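Local coordinates for arginine decarboxylase (Campylobacter jejuni subsp. jejuni, PDB 3NZP), which probably catalyses the pyridoxal-phosphate-dependent decarboxylation of arginine to agmatine, a step in polyamine biosynthesis, at residues E125-V131 / G150-T156. Numbering follows the deposited sequence.
Sequences EGAPITV and GHNITLT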
ATOM      1  N   GLU B 125      27.946 -15.533 -11.509  1.00 49.48           N
ATOM      2  CA  GLU B 125      29.313 -15.085 -11.276  1.00 57.20           C
ATOM      3  C   GLU B 125      29.825 -14.363 -12.520  1.00 53.74           C
ATOM      4  O   GLU B 125      29.736 -14.883 -13.632  1.00 51.71           O
ATOM      5  CB  GLU B 125      30.224 -16.280 -10.959  1.00 68.97           C
ATOM      6  CG  GLU B 125      30.074 -16.847  -9.544  1.00 76.13           C
ATOM      7  CD  GLU B 125      31.175 -16.383  -8.605  1.00 75.55           C
ATOM      8  OE1 GLU B 125      31.157 -16.770  -7.418  1.00 68.97           O
ATOM      9  OE2 GLU B 125      32.062 -15.631  -9.060  1.00 83.88           O
ATOM     10  N   GLY B 126      30.342 -13.159 -12.335  1.00 45.08           N
ATOM     11  CA  GLY B 126      30.843 -12.424 -13.474  1.00 46.90           C
ATOM     12  C   GLY B 126      29.949 -11.252 -13.823  1.00 53.13           C
ATOM     13  O   GLY B 126      30.428 -10.204 -14.283  1.00 54.70           O
ATOM     14  N   ALA B 127      28.646 -11.419 -13.602  1.00 50.47           N
ATOM     15  CA  ALA B 127      27.689 -10.354 -13.874  1.00 39.04           C
ATOM     16  C   ALA B 127      27.853  -9.319 -12.778  1.00 40.87           C
ATOM     17  O   ALA B 127      28.242  -9.652 -11.649  1.00 48.39           O
ATOM     18  CB  ALA B 127      26.283 -10.891 -13.880  1.00 40.91           C
ATOM     19  N   PRO B 128      27.574  -8.047 -13.089  1.00 35.82           N
ATOM     20  CA  PRO B 128      27.708  -6.975 -12.104  1.00 35.67           C
ATOM     21  C   PRO B 128      26.590  -6.952 -11.058  1.00 38.24           C
ATOM     22  O   PRO B 128      25.443  -7.342 -11.320  1.00 35.81           O
ATOM     23  CB  PRO B 128      27.732  -5.724 -12.970  1.00 20.46           C
ATOM     24  CG  PRO B 128      26.773  -6.071 -14.051  1.00 24.33           C
ATOM     25  CD  PRO B 128      27.096  -7.522 -14.376  1.00 38.22           C
ATOM     26  N   ILE B 129      26.945  -6.508  -9.862  1.00 32.14           N
ATOM     27  CA  ILE B 129      25.996  -6.387  -8.787  1.00 33.49           C
ATOM     28  C   ILE B 129      26.202  -4.989  -8.250  1.00 34.98           C
ATOM     29  O   ILE B 129      27.277  -4.670  -7.739  1.00 38.63           O
ATOM     30  CB  ILE B 129      26.266  -7.424  -7.674  1.00 32.74           C
ATOM     31  CG1 ILE B 129      25.913  -8.818  -8.175  1.00 31.76           C
ATOM     32  CG2 ILE B 129      25.427  -7.120  -6.441  1.00 22.29           C
ATOM     33  CD1 ILE B 129      26.160  -9.892  -7.153  1.00 26.22           C
ATOM     34  N   THR B 130      25.202  -4.132  -8.414  1.00 33.30           N
ATOM     35  CA  THR B 130      25.322  -2.775  -7.896  1.00 36.50           C
ATOM     36  C   THR B 130      24.582  -2.749  -6.570  1.00 36.82           C
ATOM     37  O   THR B 130      23.648  -3.530  -6.353  1.00 36.49           O
ATOM     38  CB  THR B 130      24.716  -1.710  -8.853  1.00 31.58           C
ATOM     39  OG1 THR B 130      23.419  -2.130  -9.293  1.00 41.37           O
ATOM     40  CG2 THR B 130      25.617  -1.486 -10.060  1.00 28.79           C
ATOM     41  N   VAL B 131      25.008  -1.865  -5.678  1.00 35.59           N
ATOM     42  CA  VAL B 131      24.387  -1.747  -4.365  1.00 34.38           C
ATOM     43  C   VAL B 131      24.086  -0.284  -4.008  1.00 34.60           C
ATOM     44  O   VAL B 131      24.997   0.516  -3.786  1.00 32.47           O
ATOM     45  CB  VAL B 131      25.302  -2.339  -3.253  1.00 27.60           C
ATOM     46  CG1 VAL B 131      24.555  -2.359  -1.937  1.00 29.16           C
ATOM     47  CG2 VAL B 131      25.754  -3.738  -3.621  1.00 26.29           C
ATOM     48  N   GLY B 150      34.429 -13.540  -5.232  1.00 40.15           N
ATOM     49  CA  GLY B 150      34.645 -13.562  -6.667  1.00 41.40           C
ATOM     50  C   GLY B 150      33.594 -12.827  -7.497  1.00 41.41           C
ATOM     51  O   GLY B 150      33.579 -12.930  -8.728  1.00 40.52           O
ATOM     52  N   HIS B 151      32.723 -12.073  -6.839  1.00 37.27           N
ATOM     53  CA  HIS B 151      31.665 -11.345  -7.530  1.00 40.26           C
ATOM     54  C   HIS B 151      32.078  -9.990  -8.063  1.00 41.64           C
ATOM     55  O   HIS B 151      32.997  -9.359  -7.555  1.00 53.48           O
ATOM     56  CB  HIS B 151      30.464 -11.148  -6.602  1.00 40.00           C
ATOM     57  CG  HIS B 151      29.381 -12.152  -6.799  1.00 39.63           C
ATOM     58  ND1 HIS B 151      28.715 -12.743  -5.746  1.00 44.32           N
ATOM     59  CD2 HIS B 151      28.842 -12.671  -7.927  1.00 45.21           C
ATOM     60  CE1 HIS B 151      27.812 -13.585  -6.219  1.00 51.06           C
ATOM     61  NE2 HIS B 151      27.870 -13.560  -7.539  1.00 51.58           N
ATOM     62  N   ASN B 152      31.382  -9.537  -9.092  1.00 43.28           N
ATOM     63  CA  ASN B 152      31.681  -8.242  -9.661  1.00 38.98           C
ATOM     64  C   ASN B 152      30.767  -7.224  -8.984  1.00 42.37           C
ATOM     65  O   ASN B 152      29.817  -6.734  -9.593  1.00 44.70           O
ATOM     66  CB  ASN B 152      31.410  -8.289 -11.148  1.00 43.32           C
ATOM     67  CG  ASN B 152      31.682  -6.982 -11.817  1.00 46.57           C
ATOM     68  OD1 ASN B 152      31.507  -6.855 -13.027  1.00 60.84           O
ATOM     69  ND2 ASN B 152      32.115  -5.991 -11.043  1.00 53.40           N
ATOM     70  N   ILE B 153      31.055  -6.901  -7.724  1.00 40.39           N
ATOM     71  CA  ILE B 153      30.209  -5.972  -6.982  1.00 33.34           C
ATOM     72  C   ILE B 153      30.726  -4.538  -6.954  1.00 33.38           C
ATOM     73  O   ILE B 153      31.933  -4.300  -6.936  1.00 29.78           O
ATOM     74  CB  ILE B 153      29.983  -6.483  -5.532  1.00 29.70           C
ATOM     75  CG1 ILE B 153      28.982  -5.588  -4.808  1.00 27.39           C
ATOM     76  CG2 ILE B 153      31.293  -6.530  -4.779  1.00 25.47           C
ATOM     77  CD1 ILE B 153      28.578  -6.100  -3.437  1.00 35.53           C
ATOM     78  N   THR B 154      29.793  -3.589  -6.974  1.00 33.82           N
ATOM     79  CA  THR B 154      30.105  -2.159  -6.941  1.00 29.22           C
ATOM     80  C   THR B 154      29.267  -1.505  -5.854  1.00 28.34           C
ATOM     81  O   THR B 154      28.038  -1.578  -5.887  1.00 27.82           O
ATOM     82  CB  THR B 154      29.750  -1.455  -8.293  1.00 31.83           C
ATOM     83  OG1 THR B 154      30.568  -1.976  -9.351  1.00 37.27           O
ATOM     84  CG2 THR B 154      29.963   0.053  -8.191  1.00 20.28           C
ATOM     85  N   LEU B 155      29.919  -0.874  -4.885  1.00 30.18           N
ATOM     86  CA  LEU B 155      29.194  -0.186  -3.813  1.00 30.07           C
ATOM     87  C   LEU B 155      29.018   1.271  -4.199  1.00 30.43           C
ATOM     88  O   LEU B 155      29.992   2.010  -4.307  1.00 40.82           O
ATOM     89  CB  LEU B 155      29.976  -0.253  -2.502  1.00 15.68           C
ATOM     90  CG  LEU B 155      29.633  -1.358  -1.508  1.00 20.89           C
ATOM     91  CD1 LEU B 155      29.207  -2.622  -2.204  1.00 16.42           C
ATOM     92  CD2 LEU B 155      30.841  -1.596  -0.640  1.00 11.62           C
ATOM     93  N   THR B 156      27.779   1.692  -4.408  1.00 26.71           N
ATOM     94  CA  THR B 156      27.518   3.075  -4.770  1.00 27.45           C
ATOM     95  C   THR B 156      27.329   3.947  -3.517  1.00 31.10           C
ATOM     96  O   THR B 156      26.371   3.755  -2.765  1.00 32.60           O
ATOM     97  CB  THR B 156      26.266   3.170  -5.656  1.00 28.68           C
ATOM     98  OG1 THR B 156      26.472   2.427  -6.861  1.00 31.29           O
ATOM     99  CG2 THR B 156      25.970   4.609  -6.003  1.00 38.86           C
TER
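Strands 128-131 and 152-156 are the third and fourth strands of the eight-stranded parallel barrel that binds pyridoxal phosphate, side by side and joined through helix 137-148 as a beta-alpha-beta unit. Before the first strand begins, the poorly ordered side chain of Glu125 comes near Gly150, the residue that follows helix 137-148 and closes it in a Schellman motif; Glu125 OE2 lies 3.1 Å from Gly150 O, but both are acceptors and do not bond, while Glu125 OE1 makes a long, weak ion pair with Arg577 of the second subunit. Gly126 has backbone angles that a side chain would strain; at Pro128 the CA makes a CA-H...O contact with Asn152 O (3.3 Å). Regular pairing follows: Ile129 N donates to Asn152 O (2.9 Å), and Ile129 O receives Thr154 N (2.8 Å). The Ile129 side chain reaches back over the imidazole of His151, CD1 standing 3.9 Å from the ring centroid almost on the normal, a CH-pi contact. Thr130 turns to the opposite face, beside Thr154; Thr130 OG1 hydrogen-bonds Glu320 OE2, in the cofactor pocket, and the side chain of Thr130 is about 7 Å from a bound PLP. Val131 returns to the face of Ile129, packing CG2 against Ile153 CD1 (3.7 Å) and Leu155 CD1 (3.9 Å). Val131 N makes a weak hydrogen bond to Thr154 O (3.1 Å), while Thr156 N donates to Val131 O (3.1 Å). The chemistry is thus two-sided: backbone bonds hold the parallel register, aliphatic side chains pack on the helix-facing side, and the threonine pair faces the barrel interior, where Glu320 links Thr130 to the PLP pocket.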